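Local coordinates for protein A putative transcriptional regulator (Rhodococcus sp., PDB 2HKU) that probably binds DNA as a TetR-family transcriptional regulator, pairing a helix-turn-helix domain with an all-helical C-terminal domain in a two-chain assembly, at residues K80-D85 and G101-P106; D94-L99 and R148-T153; D133-L138 and A171-V176; H139-V144 and A167-I172; A145-R148 and G154-L157. All coordinates share one frame; numbering follows the deposited sequence.

Contact 1. Residues K80-D85 and G101-P106. With EDO (1,2-ethanediol), chain D.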
# COMPACT_ATOMS: atom_id res chain seq x y z
N LYS A 80 17.66 4.19 1.21
CA LYS A 80 18.99 4.87 1.17
C LYS A 80 19.57 4.93 -0.26
O LYS A 80 20.13 5.95 -0.65
CB LYS A 80 19.98 4.18 2.13
CG LYS A 80 21.27 5.00 2.29
CD LYS A 80 22.35 4.12 2.88
CE LYS A 80 23.57 5.00 3.34
NZ LYS A 80 24.41 5.36 2.12
N ARG A 81 19.44 3.84 -1.01
CA ARG A 81 19.87 3.80 -2.41
C ARG A 81 19.20 4.87 -3.25
O ARG A 81 19.89 5.59 -4.03
CB ARG A 81 19.72 2.39 -2.98
CG ARG A 81 19.84 2.25 -4.51
CD ARG A 81 21.28 2.59 -5.02
NE ARG A 81 22.31 2.02 -4.17
CZ ARG A 81 23.54 2.54 -3.99
NH1 ARG A 81 23.91 3.68 -4.58
NH2 ARG A 81 24.39 1.91 -3.18
N ALA A 82 17.88 5.08 -3.05
CA ALA A 82 17.16 6.11 -3.73
C ALA A 82 17.69 7.50 -3.38
O ALA A 82 17.89 8.32 -4.27
CB ALA A 82 15.56 6.04 -3.43
N GLU A 83 17.86 7.78 -2.08
CA GLU A 83 18.37 9.04 -1.61
C GLU A 83 19.84 9.26 -2.14
O GLU A 83 20.24 10.38 -2.51
CB GLU A 83 18.35 9.06 -0.07
CG GLU A 83 16.90 9.02 0.39
CD GLU A 83 16.71 8.98 1.91
OE1 GLU A 83 17.68 8.66 2.65
OE2 GLU A 83 15.56 9.29 2.32
N ASP A 84 20.56 8.17 -2.26
CA ASP A 84 21.96 8.24 -2.61
C ASP A 84 22.05 8.60 -4.06
O ASP A 84 22.75 9.55 -4.39
CB ASP A 84 22.64 6.93 -2.29
CG ASP A 84 23.17 6.89 -0.90
OD1 ASP A 84 23.25 7.97 -0.26
OD2 ASP A 84 23.58 5.80 -0.47
N ASP A 85 21.27 7.89 -4.88
CA ASP A 85 21.20 8.07 -6.34
C ASP A 85 20.62 9.42 -6.66
O ASP A 85 21.05 10.04 -7.64
CB ASP A 85 20.51 6.89 -7.15
CG ASP A 85 21.31 5.56 -7.13
OD1 ASP A 85 22.29 5.45 -6.35
OD2 ASP A 85 20.95 4.55 -7.85
N GLY A 101 11.93 7.49 -9.14
CA GLY A 101 12.29 6.41 -10.06
C GLY A 101 13.02 5.26 -9.46
O GLY A 101 12.83 4.13 -9.90
N SER A 102 13.88 5.49 -8.46
CA SER A 102 14.57 4.35 -7.78
C SER A 102 13.63 3.48 -6.95
O SER A 102 13.60 2.23 -7.06
CB SER A 102 15.66 4.88 -6.79
OG SER A 102 16.48 3.80 -6.36
N LEU A 103 12.87 4.14 -6.08
CA LEU A 103 11.90 3.39 -5.23
C LEU A 103 10.86 2.66 -6.09
O LEU A 103 10.54 1.58 -5.79
CB LEU A 103 11.21 4.35 -4.24
CG LEU A 103 12.16 4.92 -3.19
CD1 LEU A 103 11.36 5.92 -2.45
CD2 LEU A 103 12.78 3.76 -2.28
N LEU A 104 10.35 3.28 -7.17
CA LEU A 104 9.27 2.67 -7.96
C LEU A 104 9.78 1.67 -8.95
O LEU A 104 9.04 0.77 -9.40
CB LEU A 104 8.39 3.72 -8.64
CG LEU A 104 7.65 4.62 -7.64
CD1 LEU A 104 6.78 5.69 -8.29
CD2 LEU A 104 6.80 3.78 -6.69
N GLY A 105 11.07 1.78 -9.29
CA GLY A 105 11.65 0.84 -10.21
C GLY A 105 12.55 -0.20 -9.61
O GLY A 105 12.07 -1.26 -9.17
N PRO A 106 13.89 0.05 -9.58
CA PRO A 106 14.63 -1.04 -9.00
C PRO A 106 14.35 -1.33 -7.50
O PRO A 106 14.63 -2.41 -7.05
CB PRO A 106 16.12 -0.63 -9.22
CG PRO A 106 16.09 0.78 -9.43
CD PRO A 106 14.76 1.17 -10.00
C1 EDO D . 12.60 10.34 0.75
O1 EDO D . 13.91 10.89 1.08
C2 EDO D . 12.81 8.86 0.94
O2 EDO D . 12.76 8.67 2.37
O HOH W 1 18.44 3.32 -7.95
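A single water is gripped from both helices, lying 2.6 Å from Ser102 OG and donating to Asp85 OD2 at 2.8 Å, and it gives this helix hairpin of the TetR fold its polar clasp. Beside it, helix 63-87 and helix 92-104 come very close, with Ala82 CA and Ser102 CA only 5.1 Å apart. Small residues make that possible: Ala82 CB is wedged between Ser102 CB and Leu103 CG, 3.6 Å from each. Because Ser102 OG is anti to its own backbone N (chi1 -168°), it is carried past the Ala82 backbone to the water. Asp85 is steadied as well, since Arg81 NH1 reaches Asp85 OD1 at 3.0 Å in a nearly straight salt bridge within the guanidinium plane. The two carboxylate oxygens of Asp85 thus have separate tasks, one holding the arginine and one the water. Leu103 carries the apolar side onward to Phe168 and Trp169 of helix 161-181. On another side of helix 63-87, Glu83 OE2 accepts both hydroxyls of an ethanediol, from EDO O1 at 2.6 Å and from EDO O2 at 2.9 Å.

Contact 2. Residues D94-L99 and R148-T153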
# COMPACT_ATOMS: atom_id res chain seq x y z
N ASP A 94 15.31 16.81 -10.96
CA ASP A 94 16.03 15.60 -11.30
C ASP A 94 16.37 14.71 -10.08
O ASP A 94 16.59 13.52 -10.21
CB ASP A 94 17.33 16.02 -11.89
CG ASP A 94 17.70 15.22 -13.05
OD1 ASP A 94 18.03 14.05 -12.79
OD2 ASP A 94 17.67 15.76 -14.21
N TYR A 95 16.50 15.35 -8.94
CA TYR A 95 16.75 14.66 -7.68
C TYR A 95 15.49 13.85 -7.34
O TYR A 95 15.60 12.67 -7.03
CB TYR A 95 17.00 15.72 -6.63
CG TYR A 95 17.06 15.28 -5.19
CD1 TYR A 95 18.28 15.13 -4.53
CD2 TYR A 95 15.87 15.09 -4.46
CE1 TYR A 95 18.33 14.76 -3.21
CE2 TYR A 95 15.90 14.70 -3.16
CZ TYR A 95 17.12 14.55 -2.52
OH TYR A 95 17.12 14.20 -1.19
N THR A 96 14.35 14.53 -7.41
CA THR A 96 13.05 13.93 -7.25
C THR A 96 12.76 12.82 -8.22
O THR A 96 12.23 11.81 -7.78
CB THR A 96 11.98 14.96 -7.21
OG1 THR A 96 12.41 15.99 -6.35
CG2 THR A 96 10.64 14.36 -6.64
N GLU A 97 13.15 12.95 -9.50
CA GLU A 97 12.90 11.90 -10.52
C GLU A 97 13.72 10.67 -10.23
O GLU A 97 13.33 9.49 -10.38
CB GLU A 97 13.28 12.42 -11.96
CG GLU A 97 12.21 13.17 -12.72
CD GLU A 97 12.76 14.08 -13.88
OE1 GLU A 97 13.46 13.52 -14.76
OE2 GLU A 97 12.49 15.33 -13.90
N LYS A 98 14.94 10.96 -9.85
CA LYS A 98 15.87 9.95 -9.49
C LYS A 98 15.38 9.24 -8.18
O LYS A 98 15.41 8.07 -8.07
CB LYS A 98 17.22 10.63 -9.26
CG LYS A 98 18.19 10.62 -10.50
CD LYS A 98 19.28 11.77 -10.31
CE LYS A 98 20.05 12.01 -11.66
NZ LYS A 98 20.55 10.73 -12.11
N LEU A 99 15.00 10.00 -7.19
CA LEU A 99 14.63 9.36 -5.92
C LEU A 99 13.38 8.47 -6.17
O LEU A 99 13.42 7.31 -5.94
CB LEU A 99 14.45 10.41 -4.86
CG LEU A 99 14.46 9.93 -3.38
CD1 LEU A 99 14.72 11.15 -2.48
CD2 LEU A 99 13.11 9.31 -3.03
N ARG A 148 13.38 18.20 2.99
CA ARG A 148 14.40 19.23 3.21
C ARG A 148 15.02 19.73 1.89
O ARG A 148 15.16 20.94 1.74
CB ARG A 148 15.50 18.69 4.10
CG ARG A 148 16.48 19.76 4.67
CD ARG A 148 17.42 18.96 5.56
NE ARG A 148 18.40 19.73 6.30
CZ ARG A 148 19.43 19.18 6.95
NH1 ARG A 148 19.62 17.85 6.93
NH2 ARG A 148 20.28 19.98 7.59
N THR A 149 15.45 18.81 1.01
CA THR A 149 15.90 19.17 -0.36
C THR A 149 14.88 20.18 -1.04
O THR A 149 15.27 21.28 -1.48
CB THR A 149 16.20 17.92 -1.20
OG1 THR A 149 17.30 17.21 -0.63
CG2 THR A 149 16.65 18.30 -2.63
N LEU A 150 13.59 19.87 -0.98
CA LEU A 150 12.53 20.74 -1.44
C LEU A 150 12.39 22.05 -0.68
O LEU A 150 12.19 23.10 -1.29
CB LEU A 150 11.16 20.02 -1.41
CG LEU A 150 10.92 18.78 -2.27
CD1 LEU A 150 9.38 18.37 -2.18
CD2 LEU A 150 11.35 18.99 -3.71
N MSE A 151 12.36 22.00 0.65
CA MSE A 151 12.11 23.23 1.38
C MSE A 151 13.24 24.26 1.22
O MSE A 151 12.97 25.45 1.29
CB MSE A 151 11.88 23.01 2.87
CG MSE A 151 10.57 22.32 3.19
SE MSE A 151 10.79 21.64 5.04
CE MSE A 151 10.55 23.36 5.99
N ARG A 152 14.48 23.79 1.04
CA ARG A 152 15.65 24.65 1.11
C ARG A 152 15.78 25.24 -0.27
O ARG A 152 16.30 26.34 -0.41
CB ARG A 152 16.94 23.93 1.56
CG ARG A 152 17.59 22.97 0.57
CD ARG A 152 19.03 22.67 0.96
NE ARG A 152 19.54 21.47 0.27
CZ ARG A 152 20.20 21.46 -0.89
NH1 ARG A 152 20.44 22.61 -1.56
NH2 ARG A 152 20.61 20.30 -1.41
N THR A 153 15.30 24.50 -1.29
CA THR A 153 15.27 25.06 -2.65
C THR A 153 14.03 25.88 -3.00
O THR A 153 13.95 26.33 -4.13
CB THR A 153 15.65 24.06 -3.76
OG1 THR A 153 14.67 23.04 -3.86
CG2 THR A 153 16.98 23.42 -3.45
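Tyr95 and Thr149 illustrate how a methyl group can serve as the partner of an aromatic face. The two side chains approach each other from opposite directions, and Thr149 CG2 settles over the phenol ring, 3.6 Å from the centroid of the Tyr95 ring and only 8° off its normal. This is a well-centred CH-pi contact. Two torsions produce it: Tyr95 extends its ring away from its backbone N (chi1 170°), while Thr149 holds its methyl anti to N and its hydroxyl beside N. The methyl therefore lies over the ring centre, whereas the hydroxyl comes near the phenol end, with Thr149 OG1 3.1 Å from Tyr95 OH. That threonine oxygen already has a helical partner, the carbonyl of Ala145, and this bond fixes its rotation. The Thr149 carbonyl is occupied too: the backbone N and OG1 of Thr153 approach Thr149 O from opposite faces of its plane, the hydroxyl at 3.0 Å, near the last turn of helix 125-152.

Beside this pair, Thr96 and Leu150 meet at about a right angle, more loosely, with Leu150 CD2 4.1 Å from Thr96 OG1; the latter is bonded to the carbonyl of Val92. Helices 190-201 and 63-87 flank the pair of helices 92-104 and 125-152. Thr96 and Leu150 both pack on Leu201 of helix 190-201 and on Ile203 just beyond it, while Tyr95 also touches Ala86 of helix 63-87.

Contact 3. Residues D133-L138 and A171-V176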
# COMPACT_ATOMS: atom_id res chain seq x y z
N ASP A 133 9.60 0.46 14.02
CA ASP A 133 10.82 1.16 14.00
C ASP A 133 11.21 1.53 12.58
O ASP A 133 11.73 2.58 12.38
CB ASP A 133 11.98 0.38 14.63
CG ASP A 133 12.02 0.49 16.21
OD1 ASP A 133 11.26 1.30 16.80
OD2 ASP A 133 12.81 -0.26 16.79
N THR A 134 11.04 0.59 11.65
CA THR A 134 11.41 0.70 10.20
C THR A 134 10.61 1.82 9.56
O THR A 134 11.16 2.67 8.94
CB THR A 134 11.28 -0.68 9.43
OG1 THR A 134 12.14 -1.65 10.07
CG2 THR A 134 11.68 -0.58 7.88
N LEU A 135 9.32 1.88 9.85
CA LEU A 135 8.46 2.94 9.40
C LEU A 135 8.84 4.29 9.91
O LEU A 135 8.83 5.23 9.15
CB LEU A 135 6.95 2.74 9.79
CG LEU A 135 6.06 1.84 8.97
CD1 LEU A 135 4.53 1.78 9.56
CD2 LEU A 135 6.09 2.30 7.50
N ARG A 136 9.10 4.44 11.22
CA ARG A 136 9.53 5.74 11.72
C ARG A 136 10.80 6.20 11.05
O ARG A 136 10.97 7.39 10.80
CB ARG A 136 9.88 5.61 13.20
CG ARG A 136 8.60 5.63 14.05
CD ARG A 136 8.89 5.35 15.63
NE ARG A 136 7.62 5.56 16.39
CZ ARG A 136 7.01 6.71 16.65
NH1 ARG A 136 7.47 7.87 16.20
NH2 ARG A 136 5.87 6.71 17.40
N THR A 137 11.73 5.27 10.83
CA THR A 137 13.07 5.60 10.19
C THR A 137 12.87 6.04 8.74
O THR A 137 13.57 6.96 8.28
CB THR A 137 14.03 4.39 10.22
OG1 THR A 137 14.30 3.99 11.58
CG2 THR A 137 15.44 4.69 9.50
N LEU A 138 12.01 5.31 7.97
CA LEU A 138 11.69 5.73 6.58
C LEU A 138 11.12 7.14 6.62
O LEU A 138 11.51 8.01 5.84
CB LEU A 138 10.66 4.79 5.91
CG LEU A 138 11.05 3.36 5.61
CD1 LEU A 138 9.99 2.42 5.02
CD2 LEU A 138 12.31 3.44 4.58
N ALA A 171 1.98 7.08 -0.34
CA ALA A 171 1.91 7.06 -1.86
C ALA A 171 2.86 5.99 -2.47
O ALA A 171 2.47 5.17 -3.33
CB ALA A 171 2.25 8.48 -2.47
N ILE A 172 4.14 6.04 -2.06
CA ILE A 172 5.05 5.04 -2.51
C ILE A 172 4.52 3.60 -2.27
O ILE A 172 4.50 2.82 -3.19
CB ILE A 172 6.52 5.24 -1.94
CG1 ILE A 172 7.15 6.56 -2.50
CG2 ILE A 172 7.34 4.00 -2.21
CD1 ILE A 172 7.55 6.53 -4.02
N PHE A 173 4.10 3.29 -1.03
CA PHE A 173 3.52 1.96 -0.70
C PHE A 173 2.34 1.60 -1.59
O PHE A 173 2.33 0.53 -2.23
CB PHE A 173 3.09 1.91 0.79
CG PHE A 173 4.24 2.10 1.78
CD1 PHE A 173 5.52 1.61 1.50
CD2 PHE A 173 4.01 2.76 2.98
CE1 PHE A 173 6.57 1.83 2.48
CE2 PHE A 173 5.01 2.97 3.95
CZ PHE A 173 6.25 2.54 3.70
N GLY A 174 1.40 2.52 -1.71
CA GLY A 174 0.14 2.28 -2.54
C GLY A 174 0.45 2.19 -4.05
O GLY A 174 -0.19 1.41 -4.79
N LEU A 175 1.41 2.98 -4.52
CA LEU A 175 1.84 2.85 -5.93
C LEU A 175 2.58 1.55 -6.22
O LEU A 175 2.31 0.89 -7.23
CB LEU A 175 2.71 4.04 -6.41
CG LEU A 175 1.99 5.33 -6.38
CD1 LEU A 175 2.84 6.64 -6.24
CD2 LEU A 175 1.04 5.38 -7.55
N VAL A 176 3.48 1.16 -5.35
CA VAL A 176 4.17 -0.14 -5.50
C VAL A 176 3.19 -1.29 -5.48
O VAL A 176 3.32 -2.20 -6.26
CB VAL A 176 5.29 -0.43 -4.43
CG1 VAL A 176 5.78 -1.90 -4.46
CG2 VAL A 176 6.48 0.51 -4.68
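Helices 125-152 and 161-181 stand well apart here, the closest pairs of CA atoms, Leu135 with Phe173 and Leu138 with Ile172, being 11.3 Å from each other. Across such a gap a large side chain has to do the bridging, and Phe173 does it alone from its side. Its CG is anti to the carbonyl carbon (chi1 -61°), which brings the end of the ring to the leucines of helix 125-152. There the ring abuts two leucine methyls that lie next to each other, from residues about one helical turn apart. Leu138 CD1 meets the edge of the ring in its plane, 4.0 Å from Phe173 CZ. Leu135 comes in at a slant, its CD2 lying 3.8 Å from Phe173 CE2 and equally near CZ. Each leucine uses just one methyl branch, so the contact is made by three side-chain ends and is purely apolar.

Further residues surround these three. Trp169 meets the Phe173 ring with planes at about 40°, Val111 of helix 108-120 packs on Phe173, and Phe114 packs on Leu135. The second subunit joins as well: its Ile177 lies on Phe173 and its Gln178 on Leu135. Buried aromatic and leucine packing that runs on from one chain into the other is consistent with the all-helical C-terminal domain through which TetR-family regulators form dimers.

Contact 4. Residues H139-V144 and A167-I172. With EDO (1,2-ethanediol), chain D.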
# COMPACT_ATOMS: atom_id res chain seq x y z
N HIS A 139 10.18 7.38 7.54
CA HIS A 139 9.54 8.70 7.63
C HIS A 139 10.47 9.84 8.09
O HIS A 139 10.46 10.95 7.50
CB HIS A 139 8.31 8.62 8.59
CG HIS A 139 7.15 7.80 8.05
ND1 HIS A 139 6.25 7.15 8.87
CD2 HIS A 139 6.70 7.62 6.79
CE1 HIS A 139 5.31 6.57 8.13
NE2 HIS A 139 5.54 6.86 6.87
N SER A 140 11.35 9.55 9.05
CA SER A 140 12.44 10.52 9.43
C SER A 140 13.35 10.76 8.24
O SER A 140 13.75 11.90 7.95
CB SER A 140 13.31 9.95 10.61
OG SER A 140 12.44 9.97 11.70
N SER A 141 13.70 9.68 7.59
CA SER A 141 14.59 9.76 6.50
C SER A 141 13.99 10.69 5.41
O SER A 141 14.73 11.43 4.77
CB SER A 141 14.99 8.38 5.95
OG SER A 141 13.96 7.92 5.05
N GLY A 142 12.65 10.72 5.27
CA GLY A 142 12.04 11.50 4.20
C GLY A 142 12.00 12.97 4.53
O GLY A 142 12.16 13.81 3.61
N GLU A 143 11.76 13.31 5.81
CA GLU A 143 11.90 14.68 6.26
C GLU A 143 13.27 15.23 5.90
O GLU A 143 13.35 16.34 5.38
CB GLU A 143 11.74 14.78 7.78
CG GLU A 143 10.34 14.36 8.23
CD GLU A 143 10.30 14.25 9.76
OE1 GLU A 143 11.29 14.72 10.39
OE2 GLU A 143 9.34 13.63 10.26
N VAL A 144 14.31 14.45 6.17
CA VAL A 144 15.73 15.00 6.14
C VAL A 144 16.41 14.91 4.80
O VAL A 144 17.44 15.59 4.56
CB VAL A 144 16.75 14.43 7.29
CG1 VAL A 144 16.18 14.61 8.65
CG2 VAL A 144 17.25 12.95 7.08
N ALA A 167 3.00 11.42 3.73
CA ALA A 167 2.26 11.50 2.45
C ALA A 167 3.08 10.98 1.32
O ALA A 167 2.57 10.28 0.43
CB ALA A 167 1.85 12.98 2.17
N PHE A 168 4.38 11.24 1.37
CA PHE A 168 5.31 10.70 0.36
C PHE A 168 5.39 9.12 0.53
O PHE A 168 5.20 8.36 -0.40
CB PHE A 168 6.72 11.29 0.49
CG PHE A 168 7.74 10.62 -0.52
CD1 PHE A 168 7.77 11.01 -1.85
CD2 PHE A 168 8.62 9.61 -0.10
CE1 PHE A 168 8.69 10.39 -2.78
CE2 PHE A 168 9.54 8.96 -0.93
CZ PHE A 168 9.56 9.32 -2.33
N TRP A 169 5.70 8.65 1.73
CA TRP A 169 5.80 7.21 1.93
C TRP A 169 4.50 6.39 1.65
O TRP A 169 4.58 5.29 1.12
CB TRP A 169 6.46 6.86 3.29
CG TRP A 169 8.00 6.88 3.11
CD1 TRP A 169 8.87 7.86 3.52
CD2 TRP A 169 8.77 5.92 2.41
NE1 TRP A 169 10.16 7.55 3.09
CE2 TRP A 169 10.11 6.36 2.41
CE3 TRP A 169 8.45 4.72 1.72
CZ2 TRP A 169 11.12 5.64 1.77
CZ3 TRP A 169 9.47 4.00 1.11
CH2 TRP A 169 10.79 4.42 1.21
N SER A 170 3.35 6.83 2.15
CA SER A 170 2.12 6.04 1.88
C SER A 170 1.71 6.00 0.42
O SER A 170 1.25 4.98 -0.04
CB SER A 170 0.96 6.59 2.67
OG SER A 170 0.88 7.96 2.43
N ALA A 171 1.98 7.08 -0.34
CA ALA A 171 1.91 7.06 -1.86
C ALA A 171 2.86 5.99 -2.47
O ALA A 171 2.47 5.17 -3.33
CB ALA A 171 2.25 8.48 -2.47
N ILE A 172 4.14 6.04 -2.06
CA ILE A 172 5.05 5.04 -2.51
C ILE A 172 4.52 3.60 -2.27
O ILE A 172 4.50 2.82 -3.19
CB ILE A 172 6.52 5.24 -1.94
CG1 ILE A 172 7.15 6.56 -2.50
CG2 ILE A 172 7.34 4.00 -2.21
CD1 ILE A 172 7.55 6.53 -4.02
C1 EDO D . 12.60 10.34 0.75
O1 EDO D . 13.91 10.89 1.08
C2 EDO D . 12.81 8.86 0.94
O2 EDO D . 12.76 8.67 2.37
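The imidazole of His139 points an edge at Trp169, and the two flat groups meet obliquely, planes at 64° and ring centroids 5.7 Å apart. The nearest atoms are His139 CD2 and Trp169 CB, 3.6 Å apart, so the histidine leans on the stem of the tryptophan more than on its indole. One face of that indole carries Phe168 CE2, 4.2 Å above the plane and toward the rim; Phe168 in turn has Ile172 CG1 over one of its own faces. At the indole edge, near the ring plane, sits an ethanediol oxygen. Trp169 NE1 donates to EDO O2 at 2.9 Å, with a bent N-H...O angle of 142°. Ser141 OG lies 3.0 Å from the same EDO O2, and Ser141 itself bonds to the carbonyl of Leu138. Gly142 has no side chain, and its CA lies 3.4 Å from EDO O2. Gln178 of the second subunit packs on His139. Through the diol, the indole N-H is linked to the carboxylate of Glu83, which accepts from both hydroxyls. These donor and acceptor groups suit a small diol, here probably from the crystallisation liquor; such molecules often mark pockets, but whether a natural ligand binds here is not known.

Contact 5. Residues A145-R148 and G154-L157. With EDO (1,2-ethanediol), chain D.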
# COMPACT_ATOMS: atom_id res chain seq x y z
N ALA A 145 15.88 14.06 3.92
CA ALA A 145 16.43 13.96 2.57
C ALA A 145 15.51 14.69 1.58
O ALA A 145 15.66 15.91 1.40
CB ALA A 145 16.64 12.54 2.24
N LEU A 146 14.47 14.02 1.02
CA LEU A 146 13.49 14.71 0.11
C LEU A 146 12.86 16.02 0.55
O LEU A 146 12.98 17.01 -0.16
CB LEU A 146 12.32 13.77 -0.35
CG LEU A 146 11.36 14.28 -1.45
CD1 LEU A 146 12.14 14.35 -2.78
CD2 LEU A 146 10.13 13.36 -1.55
N ILE A 147 12.13 16.06 1.67
CA ILE A 147 11.32 17.20 2.06
C ILE A 147 12.24 18.45 2.38
O ILE A 147 11.93 19.56 2.02
CB ILE A 147 10.28 16.88 3.24
CG1 ILE A 147 9.35 15.66 2.92
CG2 ILE A 147 9.39 18.08 3.61
CD1 ILE A 147 8.51 15.84 1.61
N ARG A 148 13.38 18.20 2.99
CA ARG A 148 14.40 19.23 3.21
C ARG A 148 15.02 19.73 1.89
O ARG A 148 15.16 20.94 1.74
CB ARG A 148 15.50 18.69 4.10
CG ARG A 148 16.48 19.76 4.67
CD ARG A 148 17.42 18.96 5.56
NE ARG A 148 18.40 19.73 6.30
CZ ARG A 148 19.43 19.18 6.95
NH1 ARG A 148 19.62 17.85 6.93
NH2 ARG A 148 20.28 19.98 7.59
N GLY A 154 13.14 26.18 -2.05
CA GLY A 154 11.97 27.03 -2.33
C GLY A 154 10.52 26.50 -2.14
O GLY A 154 9.52 27.28 -2.02
N TRP A 155 10.38 25.17 -2.06
CA TRP A 155 9.03 24.55 -1.99
C TRP A 155 8.29 24.83 -0.66
O TRP A 155 8.91 24.79 0.41
CB TRP A 155 9.22 23.04 -2.34
CG TRP A 155 8.03 22.13 -2.33
CD1 TRP A 155 7.18 21.82 -3.40
CD2 TRP A 155 7.58 21.33 -1.21
NE1 TRP A 155 6.24 20.90 -2.98
CE2 TRP A 155 6.46 20.58 -1.66
CE3 TRP A 155 8.01 21.19 0.12
CZ2 TRP A 155 5.76 19.71 -0.81
CZ3 TRP A 155 7.33 20.31 0.96
CH2 TRP A 155 6.20 19.59 0.49
N GLN A 156 7.01 25.18 -0.72
CA GLN A 156 6.24 25.43 0.46
C GLN A 156 5.54 24.15 0.98
O GLN A 156 4.72 23.53 0.25
CB GLN A 156 5.11 26.44 0.20
CG GLN A 156 5.52 27.87 -0.22
CD GLN A 156 6.45 28.52 0.77
OE1 GLN A 156 6.01 29.08 1.80
NE2 GLN A 156 7.77 28.43 0.48
N LEU A 157 5.84 23.78 2.23
CA LEU A 157 5.04 22.81 3.00
C LEU A 157 3.58 23.16 2.86
O LEU A 157 3.19 24.35 2.91
CB LEU A 157 5.38 22.91 4.47
CG LEU A 157 6.28 21.98 5.31
CD1 LEU A 157 7.20 20.99 4.58
CD2 LEU A 157 7.06 22.81 6.33
C1 EDO D . 12.60 10.34 0.75
O1 EDO D . 13.91 10.89 1.08
C2 EDO D . 12.81 8.86 0.94
O2 EDO D . 12.76 8.67 2.37
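Helix 125-152 widens into a pi-type turn at 145-147, while residues 154-157, past the end of the same helix, run as irregular chain, with Ile147 CA and Leu157 CA 8.5 Å apart. The chain turns back at Gly154, whose backbone angles (phi 120°) suit a residue without a side chain. Across the contact everything converges on one methyl: Ile147 CG2, anti to its backbone N, reaches Leu157 CD1 at 3.8 Å and Trp155 CZ3 at 4.0 Å. Leucine and isoleucine meet at about a right angle, whereas the indole comes at a slant. Trp155 is held in position from its other end, where NE1 donates to the carbonyl of Leu201.

The wide turn has a polar consequence. Gly142 O probably accepts from the amide of Ile147, one residue further on than in an ordinary alpha-helix, and Leu146 N points instead to ethanediol, giving a nearly straight bond to EDO O1 of 3.2 Å and 164°. Around the contact, Ile161 and Glu164 of helix 161-181 pack on Ile147, Leu150 of helix 125-152 backs Trp155, and Leu146 packs on Tyr95, Thr96 and Leu99 of helix 92-104.

How the contacts relate
From the N terminus, contact 1 closes the first and short loop, folding helix 92-104 back on helix 63-87, the helix that comes after the predicted DNA-binding motif. Contact 2 opens within that loop and closes far later on helix 125-152, so it crosses contact 1 and also contacts 3 and 4. Those two join helix 125-152 to helix 161-181, contact 4 lying further along the first helix and earlier on the second, and both reach the second subunit. Nested inside both is contact 5, the tight return after helix 125-152, which shares Arg148 with contact 2. One ethanediol touches contacts 1, 4 and 5, where three of these helices converge.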